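Local coordinates for protein catechol 1,2-dioxygenase (Acinetobacter sp., PDB 1DMH) that uses a ferric ion to split the aromatic ring of catechol with dioxygen, giving cis,cis-muconate in the beta-ketoadipate pathway, at residues 133-138 and 189-194; 266-271 and 283-288. One frame throughout, in Å; residues are numbered along the deposited sequence.

Contact 1 (133-138 and 189-194); sequences TLILHG and QYRVRT
Six backbone hydrogen bonds join 133-138 to 189-194, two at each of the pairs Leu134-Thr194, Leu136-Val192 and Gly138-Tyr190. The straightest runs from Thr194 N to Leu134 O, 2.8 Å long and bent only to 173° at the hydrogen. Its return bond, from Leu134 N to Thr194 O, meets the acceptor from above the carbonyl plane. Ile135-Arg193 and His137-Arg191 are the non-hydrogen-bonded pairs, and CA-H...O contacts, such as Ile135 CA to Val192 O, run beside the N-H...O hydrogen bonds.

This is an antiparallel strand pair in the iron-binding beta domain of an intradiol dioxygenase. The strands run at 170° to each other. Leu134, Leu136, Tyr190, Val192 and Thr194 share the buried face, where Leu134 packs on Ile225 of the catechol site.

Apolar contacts hold that face. The CB of Leu136 lies 3.7 Å from Val192 CG2, side by side. The Tyr190 ring takes the crowded chi1 position (70°), which folds it back across the partner strand. One ring face lies against the backbone of Gly138, with CE1 of Tyr190 3.4 Å from Gly138 CA. The hydroxyl of Tyr190 is hydrogen-bonded to Phe288 O and to Tyr227 OH.

The other face is mixed: Ile135, His137, Arg191 and Arg193 lie on it. Arg191 is extended from CG to NE, and Ile135 CG2 sits over one face of its guanidinium, 3.4 Å from Arg191 CZ. Arg191 NH2 is hydrogen-bonded to Asn277 OD1. Arg193 is likewise extended and forms a salt bridge with Glu280. At the edge of its guanidinium a water accepts from Arg193 NH2 at 3.0 Å and also binds Thr133 OG1.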
# COMPACT_ATOMS: atom_id res chain seq x y z
N THR A 133 26.06 -19.20 -23.48
CA THR A 133 26.99 -18.09 -23.60
C THR A 133 26.52 -16.99 -24.52
O THR A 133 26.06 -17.26 -25.61
CB THR A 133 28.37 -18.56 -24.10
OG1 THR A 133 28.83 -19.61 -23.25
CG2 THR A 133 29.39 -17.42 -24.04
N LEU A 134 26.66 -15.75 -24.06
CA LEU A 134 26.24 -14.57 -24.81
C LEU A 134 27.39 -13.57 -24.81
O LEU A 134 27.92 -13.25 -23.74
CB LEU A 134 25.04 -13.90 -24.13
CG LEU A 134 24.09 -12.95 -24.86
CD1 LEU A 134 23.74 -11.84 -23.92
CD2 LEU A 134 24.63 -12.44 -26.14
N ILE A 135 27.78 -13.08 -25.99
CA ILE A 135 28.83 -12.06 -26.12
C ILE A 135 28.00 -10.82 -26.49
O ILE A 135 27.36 -10.80 -27.54
CB ILE A 135 29.83 -12.35 -27.30
CG1 ILE A 135 30.55 -13.68 -27.07
CG2 ILE A 135 30.84 -11.21 -27.48
CD1 ILE A 135 31.30 -13.74 -25.79
N LEU A 136 27.98 -9.80 -25.63
CA LEU A 136 27.18 -8.61 -25.90
C LEU A 136 28.17 -7.45 -26.01
O LEU A 136 28.99 -7.23 -25.13
CB LEU A 136 26.24 -8.37 -24.73
CG LEU A 136 24.96 -7.51 -24.76
CD1 LEU A 136 24.89 -6.85 -23.39
CD2 LEU A 136 24.91 -6.49 -25.87
N HIS A 137 28.09 -6.70 -27.09
CA HIS A 137 29.02 -5.60 -27.25
C HIS A 137 28.41 -4.48 -28.07
O HIS A 137 27.38 -4.63 -28.73
CB HIS A 137 30.31 -6.13 -27.88
CG HIS A 137 30.12 -6.77 -29.23
ND1 HIS A 137 30.24 -6.06 -30.41
CD2 HIS A 137 29.78 -8.03 -29.58
CE1 HIS A 137 29.98 -6.86 -31.43
NE2 HIS A 137 29.70 -8.06 -30.95
N GLY A 138 29.05 -3.32 -28.01
CA GLY A 138 28.55 -2.19 -28.75
C GLY A 138 29.43 -0.99 -28.54
O GLY A 138 30.48 -1.09 -27.91
N GLN A 189 33.92 1.63 -26.85
CA GLN A 189 33.28 0.33 -26.85
C GLN A 189 33.20 -0.40 -25.51
O GLN A 189 34.00 -0.16 -24.59
CB GLN A 189 33.96 -0.56 -27.89
CG GLN A 189 33.81 -0.03 -29.31
CD GLN A 189 34.36 -0.97 -30.37
OE1 GLN A 189 35.51 -1.43 -30.28
NE2 GLN A 189 33.56 -1.26 -31.38
N TYR A 190 32.21 -1.28 -25.39
CA TYR A 190 32.04 -2.10 -24.19
C TYR A 190 31.81 -3.50 -24.73
O TYR A 190 31.28 -3.68 -25.83
CB TYR A 190 30.84 -1.63 -23.35
CG TYR A 190 29.48 -1.91 -23.98
CD1 TYR A 190 28.92 -1.03 -24.91
CD2 TYR A 190 28.78 -3.07 -23.68
CE1 TYR A 190 27.69 -1.31 -25.54
CE2 TYR A 190 27.55 -3.36 -24.29
CZ TYR A 190 27.02 -2.47 -25.22
OH TYR A 190 25.82 -2.76 -25.84
N ARG A 191 32.23 -4.50 -23.99
CA ARG A 191 32.03 -5.85 -24.43
C ARG A 191 31.92 -6.70 -23.20
O ARG A 191 32.71 -6.57 -22.27
CB ARG A 191 33.21 -6.29 -25.29
CG ARG A 191 33.12 -7.71 -25.78
CD ARG A 191 34.36 -8.05 -26.59
NE ARG A 191 34.51 -9.49 -26.83
CZ ARG A 191 34.08 -10.13 -27.91
NH1 ARG A 191 33.49 -9.45 -28.90
NH2 ARG A 191 34.27 -11.46 -28.02
N VAL A 192 30.91 -7.56 -23.16
CA VAL A 192 30.79 -8.43 -22.00
C VAL A 192 30.50 -9.83 -22.43
O VAL A 192 29.95 -10.05 -23.51
CB VAL A 192 29.65 -8.01 -21.04
CG1 VAL A 192 29.95 -6.69 -20.48
CG2 VAL A 192 28.32 -7.99 -21.75
N ARG A 193 30.91 -10.76 -21.59
CA ARG A 193 30.60 -12.15 -21.81
C ARG A 193 29.63 -12.50 -20.66
O ARG A 193 29.94 -12.26 -19.48
CB ARG A 193 31.85 -13.03 -21.75
CG ARG A 193 31.48 -14.50 -21.65
CD ARG A 193 32.66 -15.45 -21.68
NE ARG A 193 32.16 -16.78 -21.36
CZ ARG A 193 32.86 -17.90 -21.47
NH1 ARG A 193 34.10 -17.86 -21.89
NH2 ARG A 193 32.30 -19.06 -21.16
N THR A 194 28.45 -13.03 -20.99
CA THR A 194 27.49 -13.39 -19.95
C THR A 194 26.65 -14.55 -20.51
O THR A 194 27.16 -15.34 -21.31
CB THR A 194 26.63 -12.17 -19.58
OG1 THR A 194 25.80 -12.50 -18.47
CG2 THR A 194 25.77 -11.72 -20.75
O HOH W 1 29.44 -19.25 -20.41

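Contact 2 (266-271 and 283-288); sequences VEHTDP and FAEMVF
The His268 and Phe283 side chains meet on one face of this strand pair. His268 CB lies over a face of the Phe283 ring, 3.9 Å from the ring centroid, a CH-pi contact offset toward the rim. The ring planes are 25° apart, and the imidazole is displaced so far along the phenyl ring that little of one covers the other. Phe283 has its ring in the crowded chi1 position, which brings the ring back toward His268. Beyond it on the same face, His268 NE2 gives a weak hydrogen bond to Glu285 OE1, 3.2 Å long and bent to 135°. The carboxylate plane is turned 73° from the imidazole. The other oxygen, Glu285 OE2, is hydrogen-bonded to His137 NE2. The carboxylate thus bridges two histidines, which would probably stabilise its negative charge.

Four backbone bonds set this register. Val266 and Glu285 exchange a pair, with Glu285 N 2.7 Å from Val266 O. His268 and Phe283 exchange the other, and His268 N to Phe283 O is the straightest of the four. Between them, Glu267 and Ala284 form the non-hydrogen-bonded pair. The Glu267 chain bends at chi2 so that its carboxylate reaches Ala284, with OE2 of Glu267 3.7 Å from Ala284 CB. Glu267 OE1 is hydrogen-bonded to His132 NE2.

This is a strongly twisted antiparallel pair in the mixed sheet of the intradiol dioxygenase domain; it ends after His268. Asp270 then N-caps the connecting helix 271-276, its OD1 accepting from Ala273 N. Strand 283-291 bonds on its far edge to 133-141, and so lies between that strand and 262-268.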
# COMPACT_ATOMS: atom_id res chain seq x y z
N VAL A 266 22.23 -13.47 -32.47
CA VAL A 266 22.71 -14.36 -33.52
C VAL A 266 23.46 -15.57 -32.95
O VAL A 266 24.37 -15.41 -32.13
CB VAL A 266 23.65 -13.61 -34.46
CG1 VAL A 266 24.27 -14.55 -35.46
CG2 VAL A 266 22.88 -12.50 -35.15
N GLU A 267 23.10 -16.77 -33.39
CA GLU A 267 23.76 -17.98 -32.91
C GLU A 267 24.94 -18.42 -33.76
O GLU A 267 24.83 -18.52 -34.99
CB GLU A 267 22.75 -19.13 -32.82
CG GLU A 267 21.64 -18.89 -31.84
CD GLU A 267 22.09 -19.01 -30.39
OE1 GLU A 267 23.25 -19.41 -30.14
OE2 GLU A 267 21.26 -18.71 -29.49
N HIS A 268 26.06 -18.67 -33.11
CA HIS A 268 27.27 -19.10 -33.79
C HIS A 268 27.60 -20.51 -33.35
O HIS A 268 27.59 -20.81 -32.15
CB HIS A 268 28.41 -18.16 -33.43
CG HIS A 268 28.21 -16.77 -33.94
ND1 HIS A 268 28.38 -16.43 -35.26
CD2 HIS A 268 27.76 -15.66 -33.32
CE1 HIS A 268 28.06 -15.17 -35.43
NE2 HIS A 268 27.67 -14.67 -34.27
N THR A 269 27.86 -21.39 -34.32
CA THR A 269 28.20 -22.78 -34.03
C THR A 269 29.46 -23.19 -34.75
O THR A 269 30.06 -24.20 -34.41
CB THR A 269 27.10 -23.73 -34.49
OG1 THR A 269 26.72 -23.40 -35.83
CG2 THR A 269 25.90 -23.64 -33.58
N ASP A 270 29.88 -22.40 -35.73
CA ASP A 270 31.06 -22.76 -36.48
C ASP A 270 32.34 -22.55 -35.68
O ASP A 270 32.52 -21.53 -35.01
CB ASP A 270 31.12 -21.97 -37.78
CG ASP A 270 31.56 -20.56 -37.56
OD1 ASP A 270 32.79 -20.34 -37.48
OD2 ASP A 270 30.67 -19.68 -37.43
N PRO A 271 33.25 -23.52 -35.75
CA PRO A 271 34.54 -23.50 -35.06
C PRO A 271 35.36 -22.22 -35.18
O PRO A 271 36.04 -21.84 -34.23
CB PRO A 271 35.24 -24.72 -35.64
CG PRO A 271 34.07 -25.68 -35.80
CD PRO A 271 33.14 -24.76 -36.54
N PHE A 283 27.73 -20.14 -29.12
CA PHE A 283 27.33 -19.00 -28.30
C PHE A 283 26.44 -18.07 -29.11
O PHE A 283 26.35 -18.19 -30.34
CB PHE A 283 28.60 -18.25 -27.83
CG PHE A 283 29.34 -17.57 -28.95
CD1 PHE A 283 30.22 -18.28 -29.76
CD2 PHE A 283 29.12 -16.22 -29.23
CE1 PHE A 283 30.87 -17.67 -30.85
CE2 PHE A 283 29.75 -15.60 -30.32
CZ PHE A 283 30.63 -16.33 -31.13
N ALA A 284 25.79 -17.14 -28.42
CA ALA A 284 24.94 -16.15 -29.06
C ALA A 284 25.68 -14.79 -29.04
O ALA A 284 26.47 -14.51 -28.13
CB ALA A 284 23.61 -16.05 -28.33
N GLU A 285 25.43 -13.97 -30.05
CA GLU A 285 26.04 -12.64 -30.10
C GLU A 285 24.97 -11.56 -30.34
O GLU A 285 24.09 -11.73 -31.20
CB GLU A 285 27.11 -12.55 -31.20
CG GLU A 285 27.69 -11.15 -31.38
CD GLU A 285 28.70 -11.08 -32.50
OE1 GLU A 285 28.46 -11.68 -33.57
OE2 GLU A 285 29.74 -10.40 -32.33
N MET A 286 25.06 -10.48 -29.56
CA MET A 286 24.15 -9.34 -29.69
C MET A 286 25.03 -8.09 -29.72
O MET A 286 25.97 -7.96 -28.95
CB MET A 286 23.18 -9.23 -28.51
CG MET A 286 22.22 -10.40 -28.37
SD MET A 286 21.11 -10.29 -26.93
CE MET A 286 20.04 -9.01 -27.44
N VAL A 287 24.73 -7.19 -30.65
CA VAL A 287 25.45 -5.94 -30.77
C VAL A 287 24.42 -4.86 -30.45
O VAL A 287 23.31 -4.91 -30.97
CB VAL A 287 25.96 -5.72 -32.23
CG1 VAL A 287 26.75 -4.42 -32.33
CG2 VAL A 287 26.80 -6.89 -32.66
N PHE A 288 24.74 -3.91 -29.59
CA PHE A 288 23.78 -2.85 -29.31
C PHE A 288 24.55 -1.58 -28.98
O PHE A 288 25.29 -1.54 -28.00
CB PHE A 288 22.86 -3.21 -28.14
CG PHE A 288 21.76 -2.20 -27.92
CD1 PHE A 288 20.83 -1.94 -28.93
CD2 PHE A 288 21.68 -1.46 -26.74
CE1 PHE A 288 19.83 -0.97 -28.77
CE2 PHE A 288 20.69 -0.49 -26.58
CZ PHE A 288 19.77 -0.25 -27.61

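From the N terminus, the chain passes the helical linker region before entering strand 133-141. Contact 1 closes first, when strand 189-195 returns beside it after a loop that includes strands 152-157 and 179-183. Contact 2 opens later and closes a short loop holding helix 271-276. The two loops follow in series and do not cross. Strand 283-291 then lies parallel to 133-141, so the order 189-195, 133-141, 283-291, 262-268 runs through one sheet. Backbone bonds between the neighbouring strands 133-141 and 283-291 join contact 1 to contact 2, together with side-chain hydrogen bonds on both faces of the sheet.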